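Local coordinates for protein lactate dehydrogenase, adjacent gene encodes predicted malate dehydrogenase (Cryptosporidium parvum, PDB 4ND2) that probably catalyses the NAD-dependent interconversion of (S)-lactate and pyruvate, at residues V128-F131 against Q132-G136; S91-L94 against F95-R99; H50-V53 against M54-S57; S152-R155 against T156-Q160; A259-S262 against N263-G266. All coordinates share one frame; numbering follows the deposited sequence.

Contact 1 (V128-F131 against Q132-G136); sequences VSHF and QKVSG
The side chains of Val-134 and Ser-135 fold back over the rings of His-130 and Phe-131 in an i to i+4 contact within the last turns of helix 124-135. Ser-135 CB lies 4.0 Å from the centroid of the Phe-131 ring, over its face and shifted toward the rim. Its hydroxyl turns to the backbone instead: with chi1 at 72° OG sits between the backbone N and the carbonyl carbon and donates to Phe-131 O at 2.7 Å, and it is also hydrogen-bonded with Leu-137 N. Ser-135 N reaches Phe-131 O at 2.9 Å from the opposite face of the carbonyl plane, so two donors grip one acceptor. The helix belongs to the Rossmann fold of the NAD-binding domain, where it makes the crossover from strand 116-119 to strand 142-144, and Phe-131 packs on Val-117 and Val-142 of those strands. On the neighbouring flank Val-134 CG1 rests over one face of the His-130 imidazole, 3.7 Å from CE1. That ring is also tied by NE2 to Asp-102 of helix 94-111, which should limit its rotation. On another side of the helix, where Tyr-271 packs, one water donates to Ser-129 O and Gln-132 OE1, at 2.9 and 2.8 Å, while Gln-132 NE2 holds Leu-137 O. Gly-136, with phi at 79°, leaves the helical path, its N still bonded to Gln-132 O.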
loop_
_atom_site.group_PDB
_atom_site.type_symbol
_atom_site.label_atom_id
_atom_site.label_comp_id
_atom_site.label_asym_id
_atom_site.label_seq_id
_atom_site.Cartn_x
_atom_site.Cartn_y
_atom_site.Cartn_z
ATOM N N VAL A 128 -9.005 15.551 27.202
ATOM C CA VAL A 128 -9.681 16.066 26.005
ATOM C C VAL A 128 -10.595 17.235 26.369
ATOM O O VAL A 128 -10.560 18.285 25.726
ATOM C CB VAL A 128 -10.532 14.984 25.299
ATOM C CG1 VAL A 128 -11.354 15.593 24.166
ATOM C CG2 VAL A 128 -9.653 13.868 24.761
ATOM N N SER A 129 -11.419 17.025 27.395
ATOM C CA SER A 129 -12.348 18.042 27.880
ATOM C C SER A 129 -11.595 19.285 28.347
ATOM O O SER A 129 -11.977 20.411 28.026
ATOM C CB SER A 129 -13.185 17.485 29.034
ATOM O OG SER A 129 -14.175 18.411 29.436
ATOM N N HIS A 130 -10.522 19.066 29.099
ATOM C CA HIS A 130 -9.677 20.153 29.573
ATOM C C HIS A 130 -9.098 20.960 28.413
ATOM O O HIS A 130 -9.154 22.188 28.428
ATOM C CB HIS A 130 -8.548 19.613 30.453
ATOM C CG HIS A 130 -7.701 20.685 31.063
ATOM N ND1 HIS A 130 -8.189 21.577 31.993
ATOM C CD2 HIS A 130 -6.403 21.015 30.869
ATOM C CE1 HIS A 130 -7.227 22.409 32.349
ATOM N NE2 HIS A 130 -6.133 22.090 31.681
ATOM N N PHE A 131 -8.556 20.274 27.407
ATOM C CA PHE A 131 -7.971 20.963 26.254
ATOM C C PHE A 131 -8.994 21.798 25.489
ATOM O O PHE A 131 -8.696 22.920 25.078
ATOM C CB PHE A 131 -7.301 19.991 25.282
ATOM C CG PHE A 131 -6.619 20.683 24.139
ATOM C CD1 PHE A 131 -5.301 21.105 24.254
ATOM C CD2 PHE A 131 -7.308 20.959 22.966
ATOM C CE1 PHE A 131 -4.677 21.766 23.211
ATOM C CE2 PHE A 131 -6.690 21.621 21.920
ATOM C CZ PHE A 131 -5.371 22.025 22.043
ATOM N N GLN A 132 -10.185 21.247 25.280
ATOM C CA GLN A 132 -11.235 21.969 24.567
ATOM C C GLN A 132 -11.622 23.240 25.324
ATOM O O GLN A 132 -11.787 24.300 24.720
ATOM C CB GLN A 132 -12.462 21.076 24.347
ATOM C CG GLN A 132 -13.500 21.659 23.394
ATOM C CD GLN A 132 -14.401 22.697 24.042
ATOM O OE1 GLN A 132 -14.726 22.601 25.224
ATOM N NE2 GLN A 132 -14.807 23.695 23.269
ATOM N N LYS A 133 -11.751 23.125 26.643
ATOM C CA LYS A 133 -12.131 24.258 27.484
ATOM C C LYS A 133 -11.095 25.383 27.422
ATOM O O LYS A 133 -11.449 26.536 27.175
ATOM C CB LYS A 133 -12.337 23.814 28.937
ATOM C CG LYS A 133 -13.008 24.864 29.811
ATOM C CD LYS A 133 -13.179 24.386 31.244
ATOM C CE LYS A 133 -13.833 25.457 32.103
ATOM N NZ LYS A 133 -13.928 25.056 33.536
ATOM N N VAL A 134 -9.824 25.046 27.630
ATOM C CA VAL A 134 -8.763 26.061 27.692
ATOM C C VAL A 134 -8.359 26.599 26.312
ATOM O O VAL A 134 -7.997 27.768 26.192
ATOM C CB VAL A 134 -7.515 25.570 28.469
ATOM C CG1 VAL A 134 -7.903 25.133 29.874
ATOM C CG2 VAL A 134 -6.795 24.448 27.736
ATOM N N SER A 135 -8.427 25.757 25.281
ATOM C CA SER A 135 -8.086 26.180 23.918
ATOM C C SER A 135 -9.193 27.018 23.277
ATOM O O SER A 135 -8.915 27.947 22.517
ATOM C CB SER A 135 -7.784 24.968 23.026
ATOM O OG SER A 135 -8.964 24.239 22.720
ATOM N N GLY A 136 -10.443 26.675 23.575
ATOM C CA GLY A 136 -11.596 27.350 22.982
ATOM C C GLY A 136 -11.913 26.888 21.569
ATOM O O GLY A 136 -12.740 27.497 20.890
HETATM O O HOH W 1 -14.734 20.669 27.235
#

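Contact 2 (S91-L94 against F95-R99); sequences SELL and FGNAR. With A3D (3-acetylpyridine adenine dinucleotide), chain C.
Leu-93 O accepts from Asn-97 N and Leu-94 O from Ala-98 N, each at 3.0 Å, as a 3-10 turn runs into the first turn of helix 94-111. This is a helix start in the Rossmann-type NAD-binding domain, in the stretch after strand 75-78 and next to the cofactor. The side chains of Leu-93 and Asn-97 lie alongside each other and point the same way, with Asn-97 ND2 against Leu-93 CB at 3.3 Å. Both CG atoms stand beside their own backbone N, anti to the carbonyl carbon, consistent with this. Asn-97 lines the dinucleotide pocket, its ND2 3.8 Å from O3D, and its amide is held at both ends: OD1 accepts from Ile-82 N, and ND2 donates to Asn-122 O and Ser-81 OG, of residues that bond the cofactor directly. Leu-93 CD1 comes 3.8 Å from O2D. Leu-94 CD2 meets Phe-95 CE2 at 4.1 Å. A water donates to Glu-92 O at 2.9 Å and accepts from Phe-95 N at 3.1 Å.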
loop_
_atom_site.group_PDB
_atom_site.type_symbol
_atom_site.label_atom_id
_atom_site.label_comp_id
_atom_site.label_asym_id
_atom_site.label_seq_id
_atom_site.Cartn_x
_atom_site.Cartn_y
_atom_site.Cartn_z
ATOM N N SER A 91 -5.350 8.046 35.858
ATOM C CA SER A 91 -5.651 9.342 36.470
ATOM C C SER A 91 -4.529 9.885 37.365
ATOM O O SER A 91 -4.575 11.041 37.774
ATOM C CB SER A 91 -6.951 9.255 37.272
ATOM O OG SER A 91 -6.808 8.370 38.368
ATOM N N GLU A 92 -3.529 9.059 37.666
ATOM C CA GLU A 92 -2.354 9.503 38.424
ATOM C C GLU A 92 -1.617 10.658 37.736
ATOM O O GLU A 92 -0.952 11.452 38.398
ATOM C CB GLU A 92 -1.387 8.339 38.639
ATOM C CG GLU A 92 -1.913 7.259 39.573
ATOM C CD GLU A 92 -1.123 5.966 39.482
ATOM O OE1 GLU A 92 -1.696 4.902 39.801
ATOM O OE2 GLU A 92 0.065 6.008 39.090
ATOM N N LEU A 93 -1.743 10.743 36.413
ATOM C CA LEU A 93 -1.099 11.793 35.623
ATOM C C LEU A 93 -1.945 13.065 35.502
ATOM O O LEU A 93 -1.532 14.013 34.832
ATOM C CB LEU A 93 -0.793 11.267 34.214
ATOM C CG LEU A 93 -0.029 9.944 34.109
ATOM C CD1 LEU A 93 0.073 9.501 32.656
ATOM C CD2 LEU A 93 1.352 10.068 34.736
ATOM N N LEU A 94 -3.111 13.086 36.150
ATOM C CA LEU A 94 -4.102 14.152 35.972
ATOM C C LEU A 94 -3.545 15.569 36.134
ATOM O O LEU A 94 -3.644 16.383 35.217
ATOM C CB LEU A 94 -5.263 13.955 36.955
ATOM C CG LEU A 94 -6.389 14.990 36.948
ATOM C CD1 LEU A 94 -7.122 14.979 35.617
ATOM C CD2 LEU A 94 -7.351 14.723 38.096
ATOM N N PHE A 95 -2.975 15.858 37.301
ATOM C CA PHE A 95 -2.599 17.232 37.645
ATOM C C PHE A 95 -1.473 17.761 36.760
ATOM O O PHE A 95 -1.545 18.884 36.264
ATOM C CB PHE A 95 -2.209 17.343 39.126
ATOM C CG PHE A 95 -3.320 16.984 40.082
ATOM C CD1 PHE A 95 -3.112 16.054 41.092
ATOM C CD2 PHE A 95 -4.575 17.574 39.972
ATOM C CE1 PHE A 95 -4.131 15.720 41.973
ATOM C CE2 PHE A 95 -5.595 17.245 40.851
ATOM C CZ PHE A 95 -5.374 16.318 41.851
ATOM N N GLY A 96 -0.444 16.944 36.560
ATOM C CA GLY A 96 0.697 17.333 35.739
ATOM C C GLY A 96 0.353 17.521 34.271
ATOM O O GLY A 96 0.771 18.496 33.650
ATOM N N ASN A 97 -0.416 16.595 33.708
ATOM C CA ASN A 97 -0.742 16.662 32.282
ATOM C C ASN A 97 -1.760 17.743 31.941
ATOM O O ASN A 97 -1.717 18.305 30.848
ATOM C CB ASN A 97 -1.191 15.294 31.765
ATOM C CG ASN A 97 -0.044 14.302 31.693
ATOM O OD1 ASN A 97 1.122 14.671 31.851
ATOM N ND2 ASN A 97 -0.366 13.041 31.451
ATOM N N ALA A 98 -2.654 18.052 32.875
ATOM C CA ALA A 98 -3.556 19.191 32.709
ATOM C C ALA A 98 -2.757 20.478 32.496
ATOM O O ALA A 98 -3.095 21.293 31.635
ATOM C CB ALA A 98 -4.464 19.332 33.916
ATOM N N ARG A 99 -1.694 20.644 33.279
ATOM C CA ARG A 99 -0.818 21.808 33.171
ATOM C C ARG A 99 -0.062 21.844 31.841
ATOM O O ARG A 99 0.087 22.904 31.241
ATOM C CB ARG A 99 0.168 21.843 34.346
ATOM C CG ARG A 99 -0.485 22.107 35.699
ATOM C CD ARG A 99 -1.118 23.489 35.760
ATOM N NE ARG A 99 -0.164 24.520 35.343
ATOM C CZ ARG A 99 -0.477 25.672 34.747
ATOM N NH1 ARG A 99 -1.738 25.991 34.467
ATOM N NH2 ARG A 99 0.494 26.519 34.419
HETATM P PA A3D C . 6.839 9.408 26.758
HETATM O O1A A3D C . 7.628 8.405 25.961
HETATM O O2A A3D C . 7.262 9.729 28.167
HETATM O O5B A3D C . 6.784 10.779 25.931
HETATM C C5B A3D C . 6.268 11.985 26.480
HETATM C C4B A3D C . 6.966 13.140 25.778
HETATM O O4B A3D C . 6.316 14.371 26.098
HETATM C C3B A3D C . 8.429 13.282 26.198
HETATM O O3B A3D C . 9.299 13.176 25.066
HETATM C C2B A3D C . 8.511 14.656 26.837
HETATM O O2B A3D C . 9.738 15.344 26.582
HETATM C C1B A3D C . 7.326 15.370 26.215
HETATM N N9A A3D C . 6.863 16.534 26.998
HETATM C C8A A3D C . 6.825 16.676 28.337
HETATM N N7A A3D C . 6.336 17.899 28.665
HETATM C C5A A3D C . 6.061 18.550 27.523
HETATM C C6A A3D C . 5.523 19.871 27.147
HETATM N N6A A3D C . 5.172 20.777 28.093
HETATM N N1A A3D C . 5.393 20.141 25.827
HETATM C C2A A3D C . 5.734 19.259 24.866
HETATM N N3A A3D C . 6.231 18.040 25.143
HETATM C C4A A3D C . 6.409 17.641 26.426
HETATM O O3 A3D C . 5.280 8.991 26.833
HETATM P PN A3D C . 4.496 8.118 25.721
HETATM O O1N A3D C . 4.799 6.665 25.954
HETATM O O2N A3D C . 4.715 8.710 24.355
HETATM O O5D A3D C . 2.972 8.409 26.138
HETATM C C5D A3D C . 2.456 9.729 25.995
HETATM C C4D A3D C . 1.089 9.873 26.654
HETATM O O4D A3D C . 0.128 9.058 25.972
HETATM C C3D A3D C . 1.066 9.437 28.117
HETATM O O3D A3D C . 0.315 10.375 28.888
HETATM C C2D A3D C . 0.344 8.109 28.102
HETATM O O2D A3D C . -0.361 7.820 29.313
HETATM C C1D A3D C . -0.612 8.315 26.941
HETATM N N1N A3D C . -1.134 7.074 26.373
HETATM C C2N A3D C . -2.455 6.989 26.152
HETATM C C3N A3D C . -3.013 5.838 25.615
HETATM C C7N A3D C . -4.488 5.744 25.366
HETATM O O7N A3D C . -4.933 4.690 24.959
HETATM C C8N A3D C . -5.379 6.925 25.601
HETATM C C4N A3D C . -2.186 4.768 25.302
HETATM C C5N A3D C . -0.823 4.880 25.534
HETATM C C6N A3D C . -0.318 6.053 26.078
HETATM O O HOH W 2 -2.751 13.551 39.328
#

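Contact 3 (H50-V53 against M54-S57); sequences HSMV and MFGS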
loop_
_atom_site.group_PDB
_atom_site.type_symbol
_atom_site.label_atom_id
_atom_site.label_comp_id
_atom_site.label_asym_id
_atom_site.label_seq_id
_atom_site.Cartn_x
_atom_site.Cartn_y
_atom_site.Cartn_z
ATOM N N HIS A 50 15.757 9.575 7.001
ATOM C CA HIS A 50 16.584 8.610 6.263
ATOM C C HIS A 50 15.781 7.408 5.758
ATOM O O HIS A 50 16.130 6.815 4.737
ATOM C CB HIS A 50 17.749 8.103 7.121
ATOM C CG HIS A 50 18.662 9.183 7.610
ATOM N ND1 HIS A 50 19.447 9.039 8.732
ATOM C CD2 HIS A 50 18.905 10.430 7.139
ATOM C CE1 HIS A 50 20.142 10.145 8.927
ATOM N NE2 HIS A 50 19.830 11.006 7.976
ATOM N N SER A 51 14.726 7.043 6.485
ATOM C CA SER A 51 13.876 5.909 6.113
ATOM C C SER A 51 12.904 6.223 4.973
ATOM O O SER A 51 12.397 5.304 4.334
ATOM C CB SER A 51 13.087 5.402 7.332
ATOM O OG SER A 51 12.002 6.261 7.656
ATOM N N MET A 52 12.643 7.505 4.716
ATOM C CA MET A 52 11.624 7.899 3.734
ATOM C C MET A 52 11.916 7.372 2.331
ATOM O O MET A 52 11.016 6.853 1.663
ATOM C CB MET A 52 11.439 9.423 3.703
ATOM C CG MET A 52 10.763 10.016 4.934
ATOM S SD MET A 52 9.096 9.388 5.262
ATOM C CE MET A 52 9.445 8.082 6.437
ATOM N N VAL A 53 13.168 7.488 1.890
ATOM C CA VAL A 53 13.567 6.947 0.586
ATOM C C VAL A 53 13.382 5.425 0.522
ATOM O O VAL A 53 13.047 4.885 -0.533
ATOM C CB VAL A 53 15.019 7.340 0.209
ATOM C CG1 VAL A 53 16.035 6.673 1.128
ATOM C CG2 VAL A 53 15.307 7.002 -1.248
ATOM N N MET A 54 13.572 4.742 1.648
ATOM C CA MET A 54 13.397 3.288 1.708
ATOM C C MET A 54 11.927 2.907 1.504
ATOM O O MET A 54 11.624 1.902 0.858
ATOM C CB MET A 54 13.887 2.726 3.046
ATOM C CG MET A 54 15.324 3.079 3.414
ATOM S SD MET A 54 15.703 2.546 5.093
ATOM C CE MET A 54 17.352 3.222 5.299
ATOM N N PHE A 55 11.028 3.717 2.059
ATOM C CA PHE A 55 9.583 3.513 1.919
ATOM C C PHE A 55 9.011 4.106 0.631
ATOM O O PHE A 55 7.826 3.927 0.341
ATOM C CB PHE A 55 8.842 4.143 3.104
ATOM C CG PHE A 55 9.154 3.516 4.436
ATOM C CD1 PHE A 55 9.126 2.136 4.605
ATOM C CD2 PHE A 55 9.423 4.313 5.541
ATOM C CE1 PHE A 55 9.392 1.567 5.839
ATOM C CE2 PHE A 55 9.689 3.748 6.777
ATOM C CZ PHE A 55 9.672 2.374 6.926
ATOM N N GLY A 56 9.834 4.830 -0.124
ATOM C CA GLY A 56 9.382 5.515 -1.328
ATOM C C GLY A 56 8.453 6.684 -1.043
ATOM O O GLY A 56 7.602 7.013 -1.868
ATOM N N SER A 57 8.615 7.310 0.122
ATOM C CA SER A 57 7.789 8.450 0.528
ATOM C C SER A 57 8.563 9.752 0.373
ATOM O O SER A 57 9.770 9.779 0.585
ATOM C CB SER A 57 7.365 8.293 1.989
ATOM O OG SER A 57 6.701 9.451 2.467
#
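Met-54, Met-52 and Ser-51 bear most of this local packing at the end of helix 40-55. Met-54 stretches back along the helix, extended beyond CG (chi2 173°, chi3 -175°), so that SD passes Ser-51 CA at 4.0 Å and CE reaches His-50 O at 3.8 Å. Met-52 instead bends at chi2 and chi3. Met-52 SD lies 3.7 Å from Ser-57 OG, a hydroxyl hydrogen-bonded to Gly-24 O, and Met-52 CE turns to the edge of the Phe-55 ring, 3.9 Å from CD2 and near the ring plane. Ser-51 meets the same ring, OG being 3.5 Å from Phe-55 CE2, while that hydroxyl is bonded to Ile-48 O. Beyond the chain, Met-54 and Val-53 pack on Ser-152 of the second subunit. Underneath, Phe-55 N donates to Ser-51 O. Gly-56 then takes a positive phi, Ser-57 N returns to Met-52 O at 2.9 Å, and Gly-56 N makes a weak bond to Val-53 O: a Schellman motif, closing the crossover helix between strands 30-34 and 61-64 of the Rossmann fold.

Contact 4 (S152-R155 against T156-Q160); sequences SRFR and TFIAQ. With PYR (pyruvic acid), chain D.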
loop_
_atom_site.group_PDB
_atom_site.type_symbol
_atom_site.label_atom_id
_atom_site.label_comp_id
_atom_site.label_asym_id
_atom_site.label_seq_id
_atom_site.Cartn_x
_atom_site.Cartn_y
_atom_site.Cartn_z
ATOM N N SER A 152 -10.023 -2.150 19.112
ATOM C CA SER A 152 -9.073 -3.015 18.400
ATOM C C SER A 152 -8.636 -4.194 19.265
ATOM O O SER A 152 -8.532 -5.325 18.779
ATOM C CB SER A 152 -7.846 -2.225 17.929
ATOM O OG SER A 152 -8.201 -1.286 16.929
ATOM N N ARG A 153 -8.384 -3.930 20.543
ATOM C CA ARG A 153 -8.075 -4.990 21.497
ATOM C C ARG A 153 -9.264 -5.947 21.636
ATOM O O ARG A 153 -9.094 -7.160 21.582
ATOM C CB ARG A 153 -7.706 -4.396 22.858
ATOM C CG ARG A 153 -6.347 -3.708 22.867
ATOM C CD ARG A 153 -6.206 -2.741 24.028
ATOM N NE ARG A 153 -4.833 -2.250 24.160
ATOM C CZ ARG A 153 -4.443 -1.329 25.038
ATOM N NH1 ARG A 153 -5.315 -0.775 25.878
ATOM N NH2 ARG A 153 -3.168 -0.954 25.074
ATOM N N PHE A 154 -10.456 -5.379 21.799
ATOM C CA PHE A 154 -11.700 -6.142 21.940
ATOM C C PHE A 154 -11.911 -7.040 20.714
ATOM O O PHE A 154 -12.104 -8.249 20.852
ATOM C CB PHE A 154 -12.868 -5.156 22.139
ATOM C CG PHE A 154 -14.181 -5.786 22.555
ATOM C CD1 PHE A 154 -14.237 -6.932 23.343
ATOM C CD2 PHE A 154 -15.377 -5.176 22.195
ATOM C CE1 PHE A 154 -15.456 -7.471 23.725
ATOM C CE2 PHE A 154 -16.598 -5.710 22.578
ATOM C CZ PHE A 154 -16.636 -6.861 23.343
ATOM N N ARG A 155 -11.826 -6.449 19.521
ATOM C CA ARG A 155 -11.950 -7.196 18.259
ATOM C C ARG A 155 -10.894 -8.291 18.120
ATOM O O ARG A 155 -11.192 -9.403 17.682
ATOM C CB ARG A 155 -11.820 -6.256 17.060
ATOM C CG ARG A 155 -12.953 -5.264 16.895
ATOM C CD ARG A 155 -12.597 -4.212 15.855
ATOM N NE ARG A 155 -12.718 -4.728 14.495
ATOM C CZ ARG A 155 -12.379 -4.060 13.394
ATOM N NH1 ARG A 155 -11.870 -2.837 13.470
ATOM N NH2 ARG A 155 -12.546 -4.625 12.206
ATOM N N THR A 156 -9.659 -7.955 18.481
ATOM C CA THR A 156 -8.532 -8.879 18.378
ATOM C C THR A 156 -8.728 -10.111 19.257
ATOM O O THR A 156 -8.480 -11.231 18.817
ATOM C CB THR A 156 -7.211 -8.166 18.740
ATOM O OG1 THR A 156 -6.959 -7.135 17.778
ATOM C CG2 THR A 156 -6.033 -9.131 18.749
ATOM N N PHE A 157 -9.184 -9.899 20.488
ATOM C CA PHE A 157 -9.393 -10.995 21.431
ATOM C C PHE A 157 -10.527 -11.918 20.984
ATOM O O PHE A 157 -10.422 -13.132 21.112
ATOM C CB PHE A 157 -9.659 -10.464 22.844
ATOM C CG PHE A 157 -8.534 -9.632 23.415
ATOM C CD1 PHE A 157 -7.205 -9.864 23.058
ATOM C CD2 PHE A 157 -8.803 -8.628 24.331
ATOM C CE1 PHE A 157 -6.182 -9.098 23.592
ATOM C CE2 PHE A 157 -7.780 -7.865 24.874
ATOM C CZ PHE A 157 -6.471 -8.099 24.501
ATOM N N ILE A 158 -11.594 -11.338 20.443
ATOM C CA ILE A 158 -12.686 -12.124 19.865
ATOM C C ILE A 158 -12.166 -12.929 18.677
ATOM O O ILE A 158 -12.434 -14.128 18.565
ATOM C CB ILE A 158 -13.855 -11.228 19.406
ATOM C CG1 ILE A 158 -14.504 -10.544 20.613
ATOM C CG2 ILE A 158 -14.896 -12.049 18.645
ATOM C CD1 ILE A 158 -15.305 -9.309 20.264
ATOM N N ALA A 159 -11.416 -12.260 17.801
ATOM C CA ALA A 159 -10.857 -12.892 16.603
ATOM C C ALA A 159 -9.924 -14.047 16.946
ATOM O O ALA A 159 -9.932 -15.079 16.270
ATOM C CB ALA A 159 -10.123 -11.861 15.759
ATOM N N GLN A 160 -9.126 -13.870 17.996
ATOM C CA GLN A 160 -8.190 -14.906 18.435
ATOM C C GLN A 160 -8.910 -16.136 18.992
ATOM O O GLN A 160 -8.419 -17.256 18.847
ATOM C CB GLN A 160 -7.193 -14.345 19.458
ATOM C CG GLN A 160 -6.109 -13.491 18.810
ATOM C CD GLN A 160 -5.193 -12.797 19.805
ATOM O OE1 GLN A 160 -5.609 -12.418 20.901
ATOM N NE2 GLN A 160 -3.939 -12.609 19.415
HETATM C C PYR D . -3.606 2.073 27.203
HETATM O O PYR D . -2.727 1.303 26.752
HETATM O OXT PYR D . -4.822 1.807 27.077
HETATM C CA PYR D . -3.214 3.298 27.906
HETATM O O3 PYR D . -4.050 4.157 28.137
HETATM C CB PYR D . -1.789 3.477 28.337
#
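Arg-153 begins against a ring one helical turn on, with Arg-153 CB lying 4.0 Å from Phe-157 CE2. Torsions of 160° at chi2 and 171° at chi3 keep the chain extended from CG to NE, carrying the guanidinium off the helix to bound pyruvate. There Arg-153 NH1 donates to pyruvate OXT at 2.9 Å, and Arg-153 NH2 donates to pyruvate O at 2.8 Å. The carboxylate is therefore met by both terminal nitrogens, with O near the guanidinium plane at its edge. This two-pronged grip on the substrate carboxylate is a hallmark of the lactate/malate dehydrogenases, and helix 147-162 of the C-terminal domain supplies it, while Arg-90, Asn-122 and His-177 also bond the pyruvate. Back at the root, the Phe-157 ring turns one face to Arg-153 O, which approaches Phe-157 CG at 3.1 Å, and it stacks with His-215. Ile-158 CD1 lies over a face of the Phe-154 ring, 4.0 Å from the ring centroid, in a CH-pi contact beside strand 169-174. The backbone N and the hydroxyl of Thr-156 reach one carbonyl oxygen from opposite faces of its plane, Thr-156 OG1 standing 2.6 Å from Ser-152 O.

Contact 5 (A259-S262 against N263-G266); sequences AFCS and NHYG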
loop_
_atom_site.group_PDB
_atom_site.type_symbol
_atom_site.label_atom_id
_atom_site.label_comp_id
_atom_site.label_asym_id
_atom_site.label_seq_id
_atom_site.Cartn_x
_atom_site.Cartn_y
_atom_site.Cartn_z
ATOM N N ALA A 259 -15.438 11.921 22.225
ATOM C CA ALA A 259 -16.029 13.073 21.547
ATOM C C ALA A 259 -17.113 13.710 22.407
ATOM O O ALA A 259 -17.631 13.085 23.333
ATOM C CB ALA A 259 -16.607 12.652 20.207
ATOM N N PHE A 260 -17.453 14.955 22.086
ATOM C CA PHE A 260 -18.452 15.704 22.845
ATOM C C PHE A 260 -19.860 15.220 22.493
ATOM O O PHE A 260 -20.377 15.512 21.412
ATOM C CB PHE A 260 -18.309 17.206 22.588
ATOM C CG PHE A 260 -19.081 18.064 23.552
ATOM C CD1 PHE A 260 -20.176 18.806 23.126
ATOM C CD2 PHE A 260 -18.714 18.129 24.891
ATOM C CE1 PHE A 260 -20.888 19.598 24.016
ATOM C CE2 PHE A 260 -19.422 18.918 25.786
ATOM C CZ PHE A 260 -20.510 19.653 25.348
ATOM N N CYS A 261 -20.462 14.477 23.419
ATOM C CA CYS A 261 -21.753 13.826 23.209
ATOM C C CYS A 261 -22.869 14.610 23.904
ATOM O O CYS A 261 -22.865 14.741 25.132
ATOM C CB CYS A 261 -21.685 12.400 23.754
ATOM S SG CYS A 261 -23.124 11.382 23.374
ATOM N N SER A 262 -23.822 15.118 23.120
ATOM C CA SER A 262 -24.846 16.046 23.629
ATOM C C SER A 262 -26.294 15.556 23.530
ATOM O O SER A 262 -27.116 15.910 24.375
ATOM C CB SER A 262 -24.728 17.394 22.914
ATOM O OG SER A 262 -23.555 18.075 23.319
ATOM N N ASN A 263 -26.622 14.777 22.503
ATOM C CA ASN A 263 -28.002 14.313 22.305
ATOM C C ASN A 263 -28.099 12.800 22.128
ATOM O O ASN A 263 -28.994 12.306 21.443
ATOM C CB ASN A 263 -28.623 15.023 21.099
ATOM C CG ASN A 263 -28.765 16.519 21.309
ATOM O OD1 ASN A 263 -29.305 16.967 22.322
ATOM N ND2 ASN A 263 -28.289 17.301 20.346
ATOM N N HIS A 264 -27.176 12.071 22.751
ATOM C CA HIS A 264 -27.122 10.617 22.634
ATOM C C HIS A 264 -26.708 9.999 23.964
ATOM O O HIS A 264 -26.105 10.669 24.802
ATOM C CB HIS A 264 -26.127 10.193 21.545
ATOM C CG HIS A 264 -26.197 11.018 20.297
ATOM N ND1 HIS A 264 -27.029 10.707 19.243
ATOM C CD2 HIS A 264 -25.530 12.139 19.931
ATOM C CE1 HIS A 264 -26.874 11.600 18.282
ATOM N NE2 HIS A 264 -25.970 12.480 18.675
ATOM N N TYR A 265 -27.045 8.724 24.148
ATOM C CA TYR A 265 -26.655 7.946 25.333
ATOM C C TYR A 265 -27.065 8.573 26.673
ATOM O O TYR A 265 -26.423 8.335 27.696
ATOM C CB TYR A 265 -25.144 7.665 25.312
ATOM C CG TYR A 265 -24.693 6.901 24.087
ATOM C CD1 TYR A 265 -24.109 7.555 23.007
ATOM C CD2 TYR A 265 -24.866 5.522 24.004
ATOM C CE1 TYR A 265 -23.701 6.856 21.881
ATOM C CE2 TYR A 265 -24.464 4.815 22.883
ATOM C CZ TYR A 265 -23.881 5.486 21.825
ATOM O OH TYR A 265 -23.482 4.784 20.713
ATOM N N GLY A 266 -28.136 9.365 26.661
ATOM C CA GLY A 266 -28.670 9.978 27.877
ATOM C C GLY A 266 -27.795 11.029 28.544
ATOM O O GLY A 266 -27.964 11.301 29.733
#
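Cys-261 SG is the tight point of this turn, lodged against His-264 and Tyr-265 as the chain leaves strand 253-261. With chi1 at -172° the sulfur stands anti to the backbone N and points into the bend, 3.4 Å from His-264 O and 3.7 Å from His-264 CB. It also lies beside both aromatic rings, at the edge of each: 5.2 Å from the imidazole centroid of His-264 and 5.3 Å from the phenol centroid of Tyr-265. The closer touch on the phenol is SG to Tyr-265 CD1, at 4.0 Å and near the ring plane. This Cys sulfur-aromatic contact with Tyr-265 lies within the connection between antiparallel strands 253-261 and 270-279 of the C-terminal domain, where Cys-261 pairs by its backbone with Ile-270 and its side chain meets Ile-286 of the third strand. The rings have polar partners as well: His-264 ND1 bonds Glu-288 OE2, and at its far end Tyr-265 OH bonds Leu-287 O and Leu-289 N. The outer side is looser. Ser-262 and Asn-263 touch mainly as chain neighbours, and the Asn-263 side chain lies toward solvent. Asn-263 N is an exception within this more exposed part, a polar cost, for it is buried with no partner in the model. Tyr-265 and Gly-266 both have positive phi, 55° and 67°, and Gly-266 is exposed.

In the fold
Contacts 2, 3 and 4 are largely buried, contact 1 is partly so, and contact 5 lies at the surface. Contacts 1, 2 and 3 belong to the NAD-binding domain, contacts 4 and 5 to the C-terminal domain. Helices 124-135 and 94-111 lie together, so contacts 1 and 2 touch, through a weak bond from His-130 NE2 to Ala-98 O. Two contacts reach bound molecules: contact 2 by van der Waals approach to the cofactor, contact 4 through charged hydrogen bonds to pyruvate. Contacts 3 and 4 both pack on the second subunit, residues 50-54 against 152-155 of the other copy. Helical bonding underlies contacts 1 to 4, whereas contact 5 relies on sulfur against rings.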